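Local atomic coordinates of dihydroxyacetone kinase (Citrobacter freundii, PDB entry 1UN8), a protein that catalyses the ATP-dependent phosphorylation of dihydroxyacetone, the second step of the oxidative route of glycerol fermentation. Residues Q235-M240 and F303-I308; D242-A247 and S279-R284; V256-L261 and I289-L294. All blocks are in the same frame, centred on the assembly; numbering follows the deposited sequence.

Interaction 1: Q235-M240 and F303-I308; sequences QVVNLM and FSLTAI
Helix-on-sheet packing, the basic layering of an alpha/beta domain, brings V236, V237 and M240 of helix 233-247 against F303 and L305 of strand 301-309. This is the DhaK part of the kinase. The two short segments run in broadly the same direction, crossing at -33° with their axes 10.3 Å apart. All five touching residues are buried, and their side chains mesh without any polar link. The CB atoms of M240 and L305 point at the opposite segment, and M240 CB comes to 4.3 Å from L305 CD1. F303 starts out differently. Its CG sits between the backbone N and the carbonyl carbon (chi1 67°), and the far end of the ring reaches the helix. The side chains of V237 and F303 cross at about a right angle, with V237 CG2 4.0 Å from F303 CZ, while V236 CG1 lies a little farther off. M269 and I272 of helix 266-277 also pack on F303, and F5 of the second subunit meets its ring edge-to-face, so that the F303 ring is also part of the contact between subunits. The bend at chi3 (87°) brings M240 CE to 3.9 Å from F303 CE1. The contact is Met-aromatic: M240 SD lies obliquely to the ring, 3.7 Å from F303 CE1.

Interaction 2: D242-A247 and S279-R284; sequences DKLLAA and SPLHSR
L245 and L281 supply the tightest apolar meeting between the last turns of helix 233-247 and the loop 279-284. The two side chains slide past each other in opposite directions, and L245 CD2 lies 3.7 Å from L281 CD1. The other methyl of L245, CD1, comes to 4.2 Å from CB of the exposed P280. Deeper in, L244 CD1 touches L281 CD2 at 4.4 Å, and L281 is further covered by V241 of the same helix and by L254 of the neighbouring strand.

In the fold, this is where helix 266-277 hands the chain on to strand 285-292, the second strand of the beta-alpha-beta unit 254-260, 266-277, 285-292; the connecting loop packs beside the C-terminal part of helix 233-247, far from any annotated site. The loop is compact: residues S279 to H282 form a type I beta turn, and the chain goes on in 3-10 form toward R284, with R284 N bonded to L281 O at 3.2 Å.

One contact joins an apolar group to a charged one. L245 CD2 approaches R284 NH1 to 3.8 Å, lying obliquely to the guanidinium. The arginine chain is bent at chi3 (55°), and its polar end is held by backbone carbonyls between the helix and strand 254-260: NE bonds to G252 O and NH2 to P249 O.

Interaction 3: V256-L261 and I289-L294; sequences VMINNL and IGPASL
M257 and L294 meet at the apolar centre, where the thioether crosses the leucine obliquely and M257 SD lies 3.6 Å from L294 CD1. I289 extends this patch on the same face of the sheet as M257, its CB 3.8 Å from M257 CB. I258 and P291 lie side by side, pointing the same way, with I258 CG2 4.0 Å from P291 CB.

Outward from these side chains runs a parallel backbone ladder. I289 N bonds to V256 O, and I258 N returns to I289 O. Between the M257-I289 and N259-A292 bridges, I258 alone stands opposite G290 and P291: a beta bulge, formed around the cis peptide bond between G290 and P291. I258 O faces this kink and receives A292 N at 3.2 Å as well as a CA-H contact from P291. G290, at phi 104°, has no side chain to collide with I258 O. Beyond the bulge, N260 N reaches A292 O at 2.8 Å from above the carbonyl plane.

At the polar edge, N259 OD1 accepts L294 N at 2.8 Å, nearly on the line of its own C=O bond (176°). N259 ND2 is shared by V295 O and S304 OG, which leaves the amide gripped at both ends, and N260 OD1 takes G262 N. N259 lies near the C-terminal end of strand 254-260, its side chain about 8 Å from that of the substrate-binding H61. Strands 254-260 and 285-292, joined through helix 266-277, form a beta-alpha-beta unit.

The three contacts build one helix-and-sheet part of the DhaK domain from consecutive elements. Interactions 1 and 2 share helix 233-247, with centres about 9 Å apart; L244 of one packs on L305 of the other. Interaction 3 has its centre about 11 Å from that of interaction 1 in the same sheet, where strand 301-309 runs antiparallel to 254-260 and S304 and N259 are paired through their backbones. Interactions 2 and 3, centres about 17 Å apart, meet through L281 and V256. Along the chain, interaction 1 spans the other two, whose segments alternate. Helix 233-247 and the helix of the beta-alpha-beta unit thus pack on one sheet, with interaction 3 toward the substrate-binding residues and interaction 2 far from them.

Interaction 1: Q235-M240 and F303-I308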
loop_
_atom_site.group_PDB
_atom_site.type_symbol
_atom_site.label_atom_id
_atom_site.label_comp_id
_atom_site.label_asym_id
_atom_site.label_seq_id
_atom_site.Cartn_x
_atom_site.Cartn_y
_atom_site.Cartn_z
ATOM N N GLN A 235 16.379 12.841 7.706
ATOM C CA GLN A 235 16.478 13.104 9.119
ATOM C C GLN A 235 15.718 12.038 9.879
ATOM O O GLN A 235 16.240 11.435 10.821
ATOM C CB GLN A 235 15.939 14.504 9.424
ATOM C CG GLN A 235 16.841 15.614 8.866
ATOM C CD GLN A 235 16.241 16.999 9.007
ATOM O OE1 GLN A 235 15.904 17.430 10.111
ATOM N NE2 GLN A 235 16.111 17.710 7.887
ATOM N N VAL A 236 14.488 11.781 9.457
ATOM C CA VAL A 236 13.678 10.769 10.116
ATOM C C VAL A 236 14.338 9.390 10.089
ATOM O O VAL A 236 14.411 8.721 11.111
ATOM C CB VAL A 236 12.275 10.683 9.483
ATOM C CG1 VAL A 236 11.475 9.555 10.119
ATOM C CG2 VAL A 236 11.558 12.012 9.666
ATOM N N VAL A 237 14.835 8.961 8.935
ATOM C CA VAL A 237 15.459 7.651 8.876
ATOM C C VAL A 237 16.752 7.554 9.680
ATOM O O VAL A 237 17.004 6.538 10.336
ATOM C CB VAL A 237 15.715 7.216 7.414
ATOM C CG1 VAL A 237 16.611 5.983 7.366
ATOM C CG2 VAL A 237 14.394 6.892 6.754
ATOM N N ASN A 238 17.571 8.603 9.656
ATOM C CA ASN A 238 18.822 8.550 10.405
ATOM C C ASN A 238 18.565 8.533 11.908
ATOM O O ASN A 238 19.280 7.871 12.668
ATOM C CB ASN A 238 19.731 9.718 10.028
ATOM C CG ASN A 238 20.331 9.566 8.633
ATOM O OD1 ASN A 238 20.699 8.463 8.210
ATOM N ND2 ASN A 238 20.451 10.679 7.925
ATOM N N LEU A 239 17.541 9.254 12.342
ATOM C CA LEU A 239 17.214 9.270 13.747
ATOM C C LEU A 239 16.842 7.849 14.153
ATOM O O LEU A 239 17.262 7.347 15.204
ATOM C CB LEU A 239 16.043 10.217 13.998
ATOM C CG LEU A 239 15.338 10.140 15.356
ATOM C CD1 LEU A 239 16.356 10.130 16.492
ATOM C CD2 LEU A 239 14.390 11.323 15.496
ATOM N N MET A 240 16.058 7.200 13.300
ATOM C CA MET A 240 15.613 5.841 13.540
ATOM C C MET A 240 16.795 4.894 13.517
ATOM O O MET A 240 16.908 3.994 14.353
ATOM C CB MET A 240 14.591 5.441 12.482
ATOM C CG MET A 240 13.241 6.114 12.670
ATOM S SD MET A 240 12.023 5.806 11.356
ATOM C CE MET A 240 11.242 4.259 11.909
ATOM N N PHE A 303 5.841 4.042 8.543
ATOM C CA PHE A 303 6.582 2.854 8.130
ATOM C C PHE A 303 7.407 2.382 9.305
ATOM O O PHE A 303 7.584 3.122 10.268
ATOM C CB PHE A 303 7.491 3.171 6.932
ATOM C CG PHE A 303 8.621 4.117 7.250
ATOM C CD1 PHE A 303 9.833 3.636 7.764
ATOM C CD2 PHE A 303 8.473 5.494 7.055
ATOM C CE1 PHE A 303 10.880 4.510 8.082
ATOM C CE2 PHE A 303 9.513 6.382 7.370
ATOM C CZ PHE A 303 10.717 5.890 7.885
ATOM N N SER A 304 7.890 1.145 9.256
ATOM C CA SER A 304 8.730 0.648 10.337
ATOM C C SER A 304 9.987 0.029 9.771
ATOM O O SER A 304 10.006 -0.419 8.628
ATOM C CB SER A 304 7.952 -0.338 11.211
ATOM O OG SER A 304 7.566 -1.482 10.468
ATOM N N LEU A 305 11.044 0.050 10.569
ATOM C CA LEU A 305 12.308 -0.536 10.185
ATOM C C LEU A 305 12.648 -1.604 11.209
ATOM O O LEU A 305 12.733 -1.317 12.408
ATOM C CB LEU A 305 13.403 0.519 10.172
ATOM C CG LEU A 305 13.298 1.551 9.061
ATOM C CD1 LEU A 305 14.343 2.637 9.268
ATOM C CD2 LEU A 305 13.474 0.863 7.719
ATOM N N THR A 306 12.811 -2.840 10.738
ATOM C CA THR A 306 13.165 -3.951 11.617
ATOM C C THR A 306 14.527 -4.536 11.255
ATOM O O THR A 306 14.769 -4.904 10.103
ATOM C CB THR A 306 12.157 -5.095 11.550
ATOM O OG1 THR A 306 10.879 -4.642 11.991
ATOM C CG2 THR A 306 12.608 -6.227 12.444
ATOM N N ALA A 307 15.412 -4.607 12.241
ATOM C CA ALA A 307 16.738 -5.169 12.044
ATOM C C ALA A 307 16.822 -6.471 12.832
ATOM O O ALA A 307 16.445 -6.523 14.003
ATOM C CB ALA A 307 17.804 -4.192 12.529
ATOM N N ILE A 308 17.275 -7.525 12.164
ATOM C CA ILE A 308 17.464 -8.829 12.795
ATOM C C ILE A 308 18.931 -9.224 12.616
ATOM O O ILE A 308 19.468 -9.146 11.507
ATOM C CB ILE A 308 16.572 -9.914 12.166
ATOM C CG1 ILE A 308 16.919 -11.260 12.787
ATOM C CG2 ILE A 308 16.758 -9.959 10.648
ATOM C CD1 ILE A 308 15.726 -11.979 13.376
#

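Interaction 2: D242-A247 and S279-R284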
loop_
_atom_site.group_PDB
_atom_site.type_symbol
_atom_site.label_atom_id
_atom_site.label_comp_id
_atom_site.label_asym_id
_atom_site.label_seq_id
_atom_site.Cartn_x
_atom_site.Cartn_y
_atom_site.Cartn_z
ATOM N N ASP A 242 19.844 5.550 14.274
ATOM C CA ASP A 242 20.653 5.703 15.472
ATOM C C ASP A 242 20.104 4.810 16.574
ATOM O O ASP A 242 20.829 3.986 17.135
ATOM C CB ASP A 242 20.662 7.159 15.955
ATOM C CG ASP A 242 21.544 8.052 15.103
ATOM O OD1 ASP A 242 22.607 7.570 14.649
ATOM O OD2 ASP A 242 21.185 9.235 14.904
ATOM N N LYS A 243 18.816 4.971 16.868
ATOM C CA LYS A 243 18.169 4.185 17.908
ATOM C C LYS A 243 18.277 2.697 17.641
ATOM O O LYS A 243 18.414 1.907 18.575
ATOM C CB LYS A 243 16.713 4.615 18.060
ATOM C CG LYS A 243 16.620 6.043 18.533
ATOM C CD LYS A 243 15.213 6.512 18.779
ATOM C CE LYS A 243 15.230 7.933 19.320
ATOM N NZ LYS A 243 16.116 8.042 20.527
ATOM N N LEU A 244 18.233 2.306 16.370
ATOM C CA LEU A 244 18.372 0.894 16.053
ATOM C C LEU A 244 19.789 0.456 16.392
ATOM O O LEU A 244 19.986 -0.590 17.011
ATOM C CB LEU A 244 18.085 0.634 14.575
ATOM C CG LEU A 244 16.609 0.456 14.194
ATOM C CD1 LEU A 244 16.463 0.419 12.686
ATOM C CD2 LEU A 244 16.067 -0.822 14.805
ATOM N N LEU A 245 20.777 1.263 16.002
ATOM C CA LEU A 245 22.167 0.932 16.276
ATOM C C LEU A 245 22.464 0.839 17.769
ATOM O O LEU A 245 23.256 -0.004 18.201
ATOM C CB LEU A 245 23.104 1.954 15.627
ATOM C CG LEU A 245 23.331 1.774 14.124
ATOM C CD1 LEU A 245 24.319 2.805 13.616
ATOM C CD2 LEU A 245 23.843 0.368 13.844
ATOM N N ALA A 246 21.826 1.695 18.553
ATOM C CA ALA A 246 22.034 1.688 19.992
ATOM C C ALA A 246 21.503 0.402 20.627
ATOM O O ALA A 246 21.949 0.008 21.707
ATOM C CB ALA A 246 21.361 2.902 20.627
ATOM N N ALA A 247 20.559 -0.259 19.966
ATOM C CA ALA A 247 20.000 -1.483 20.517
ATOM C C ALA A 247 20.644 -2.727 19.941
ATOM O O ALA A 247 20.588 -3.790 20.541
ATOM C CB ALA A 247 18.508 -1.522 20.280
ATOM N N SER A 279 22.322 5.200 5.163
ATOM C CA SER A 279 22.480 5.426 6.590
ATOM C C SER A 279 23.701 4.689 7.122
ATOM O O SER A 279 24.240 3.802 6.467
ATOM C CB SER A 279 21.220 4.977 7.343
ATOM O OG SER A 279 21.111 3.566 7.379
ATOM N N PRO A 280 24.162 5.063 8.321
ATOM C CA PRO A 280 25.324 4.419 8.929
ATOM C C PRO A 280 25.092 2.922 9.108
ATOM O O PRO A 280 26.020 2.175 9.414
ATOM C CB PRO A 280 25.456 5.140 10.266
ATOM C CG PRO A 280 24.901 6.492 9.972
ATOM C CD PRO A 280 23.689 6.182 9.150
ATOM N N LEU A 281 23.850 2.492 8.906
ATOM C CA LEU A 281 23.476 1.089 9.057
ATOM C C LEU A 281 23.836 0.287 7.813
ATOM O O LEU A 281 23.923 -0.941 7.829
ATOM C CB LEU A 281 21.978 1.009 9.313
ATOM C CG LEU A 281 21.347 -0.332 9.639
ATOM C CD1 LEU A 281 22.006 -0.925 10.861
ATOM C CD2 LEU A 281 19.873 -0.127 9.889
ATOM N N HIS A 282 24.058 1.029 6.738
ATOM C CA HIS A 282 24.389 0.511 5.416
ATOM C C HIS A 282 25.438 -0.599 5.290
ATOM O O HIS A 282 25.165 -1.650 4.702
ATOM C CB HIS A 282 24.757 1.717 4.537
ATOM C CG HIS A 282 25.733 1.419 3.441
ATOM N ND1 HIS A 282 25.447 0.568 2.393
ATOM C CD2 HIS A 282 26.984 1.890 3.215
ATOM C CE1 HIS A 282 26.480 0.530 1.568
ATOM N NE2 HIS A 282 27.425 1.322 2.044
ATOM N N SER A 283 26.630 -0.368 5.833
ATOM C CA SER A 283 27.730 -1.328 5.735
ATOM C C SER A 283 27.527 -2.684 6.400
ATOM O O SER A 283 28.381 -3.551 6.281
ATOM C CB SER A 283 29.015 -0.707 6.283
ATOM O OG SER A 283 28.883 -0.393 7.659
ATOM N N ARG A 284 26.410 -2.881 7.086
ATOM C CA ARG A 284 26.179 -4.153 7.766
ATOM C C ARG A 284 24.978 -4.894 7.217
ATOM O O ARG A 284 24.637 -5.960 7.708
ATOM C CB ARG A 284 25.979 -3.910 9.263
ATOM C CG ARG A 284 27.143 -3.192 9.918
ATOM C CD ARG A 284 26.849 -2.843 11.365
ATOM N NE ARG A 284 26.468 -4.016 12.141
ATOM C CZ ARG A 284 26.031 -3.963 13.392
ATOM N NH1 ARG A 284 25.926 -2.796 14.006
ATOM N NH2 ARG A 284 25.677 -5.076 14.019
#

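Interaction 3: V256-L261 and I289-L294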
loop_
_atom_site.group_PDB
_atom_site.type_symbol
_atom_site.label_atom_id
_atom_site.label_comp_id
_atom_site.label_asym_id
_atom_site.label_seq_id
_atom_site.Cartn_x
_atom_site.Cartn_y
_atom_site.Cartn_z
ATOM N N VAL A 256 17.397 -6.256 7.080
ATOM C CA VAL A 256 16.501 -5.175 7.474
ATOM C C VAL A 256 15.194 -5.215 6.700
ATOM O O VAL A 256 15.185 -5.311 5.465
ATOM C CB VAL A 256 17.172 -3.788 7.266
ATOM C CG1 VAL A 256 16.166 -2.664 7.445
ATOM C CG2 VAL A 256 18.334 -3.629 8.238
ATOM N N MET A 257 14.093 -5.142 7.438
ATOM C CA MET A 257 12.781 -5.157 6.824
ATOM C C MET A 257 12.136 -3.767 6.836
ATOM O O MET A 257 11.931 -3.170 7.897
ATOM C CB MET A 257 11.879 -6.158 7.542
ATOM C CG MET A 257 10.414 -6.038 7.174
ATOM S SD MET A 257 9.408 -7.375 7.857
ATOM C CE MET A 257 9.777 -7.222 9.607
ATOM N N ILE A 258 11.840 -3.251 5.646
ATOM C CA ILE A 258 11.188 -1.948 5.487
ATOM C C ILE A 258 9.699 -2.229 5.272
ATOM O O ILE A 258 9.280 -2.654 4.194
ATOM C CB ILE A 258 11.742 -1.187 4.266
ATOM C CG1 ILE A 258 13.266 -1.107 4.359
ATOM C CG2 ILE A 258 11.159 0.211 4.202
ATOM C CD1 ILE A 258 13.989 -1.587 3.122
ATOM N N ASN A 259 8.922 -1.983 6.315
ATOM C CA ASN A 259 7.492 -2.230 6.343
ATOM C C ASN A 259 6.629 -0.971 6.208
ATOM O O ASN A 259 6.842 0.032 6.888
ATOM C CB ASN A 259 7.147 -2.948 7.649
ATOM C CG ASN A 259 5.650 -3.203 7.812
ATOM O OD1 ASN A 259 5.035 -3.910 7.009
ATOM N ND2 ASN A 259 5.061 -2.635 8.866
ATOM N N ASN A 260 5.637 -1.044 5.332
ATOM C CA ASN A 260 4.736 0.071 5.110
ATOM C C ASN A 260 3.532 -0.141 6.020
ATOM O O ASN A 260 2.818 -1.136 5.861
ATOM C CB ASN A 260 4.279 0.098 3.657
ATOM C CG ASN A 260 3.473 1.343 3.331
ATOM O OD1 ASN A 260 2.761 1.878 4.186
ATOM N ND2 ASN A 260 3.571 1.804 2.091
ATOM N N LEU A 261 3.300 0.772 6.965
ATOM C CA LEU A 261 2.172 0.603 7.874
ATOM C C LEU A 261 0.806 0.659 7.169
ATOM O O LEU A 261 -0.229 0.338 7.772
ATOM C CB LEU A 261 2.232 1.626 9.011
ATOM C CG LEU A 261 3.023 1.269 10.283
ATOM C CD1 LEU A 261 3.459 -0.183 10.269
ATOM C CD2 LEU A 261 4.204 2.181 10.415
ATOM N N ILE A 289 14.208 -6.692 3.221
ATOM C CA ILE A 289 12.923 -7.362 3.138
ATOM C C ILE A 289 11.960 -6.184 2.966
ATOM O O ILE A 289 11.719 -5.411 3.905
ATOM C CB ILE A 289 12.570 -8.155 4.426
ATOM C CG1 ILE A 289 13.626 -9.220 4.735
ATOM C CG2 ILE A 289 11.252 -8.860 4.235
ATOM C CD1 ILE A 289 14.931 -8.657 5.245
ATOM N N GLY A 290 11.436 -6.031 1.753
ATOM C CA GLY A 290 10.536 -4.933 1.457
ATOM C C GLY A 290 11.330 -3.913 0.662
ATOM O O GLY A 290 12.410 -4.251 0.196
ATOM N N PRO A 291 10.866 -2.657 0.520
ATOM C CA PRO A 291 9.632 -2.097 1.076
ATOM C C PRO A 291 8.374 -2.821 0.638
ATOM O O PRO A 291 8.216 -3.138 -0.529
ATOM C CB PRO A 291 9.671 -0.641 0.604
ATOM C CG PRO A 291 10.424 -0.711 -0.670
ATOM C CD PRO A 291 11.545 -1.659 -0.328
ATOM N N ALA A 292 7.490 -3.081 1.594
ATOM C CA ALA A 292 6.233 -3.761 1.331
ATOM C C ALA A 292 5.307 -3.616 2.539
ATOM O O ALA A 292 5.761 -3.344 3.655
ATOM C CB ALA A 292 6.484 -5.240 1.047
ATOM N N SER A 293 4.011 -3.790 2.307
ATOM C CA SER A 293 3.037 -3.723 3.382
ATOM C C SER A 293 2.980 -5.129 3.948
ATOM O O SER A 293 2.338 -5.994 3.372
ATOM C CB SER A 293 1.669 -3.307 2.838
ATOM O OG SER A 293 1.717 -2.002 2.277
ATOM N N LEU A 294 3.663 -5.356 5.070
ATOM C CA LEU A 294 3.726 -6.681 5.691
ATOM C C LEU A 294 2.933 -6.811 6.991
ATOM O O LEU A 294 2.178 -7.770 7.168
ATOM C CB LEU A 294 5.189 -7.044 5.911
ATOM C CG LEU A 294 5.966 -7.055 4.593
ATOM C CD1 LEU A 294 7.447 -7.219 4.849
ATOM C CD2 LEU A 294 5.436 -8.180 3.723
#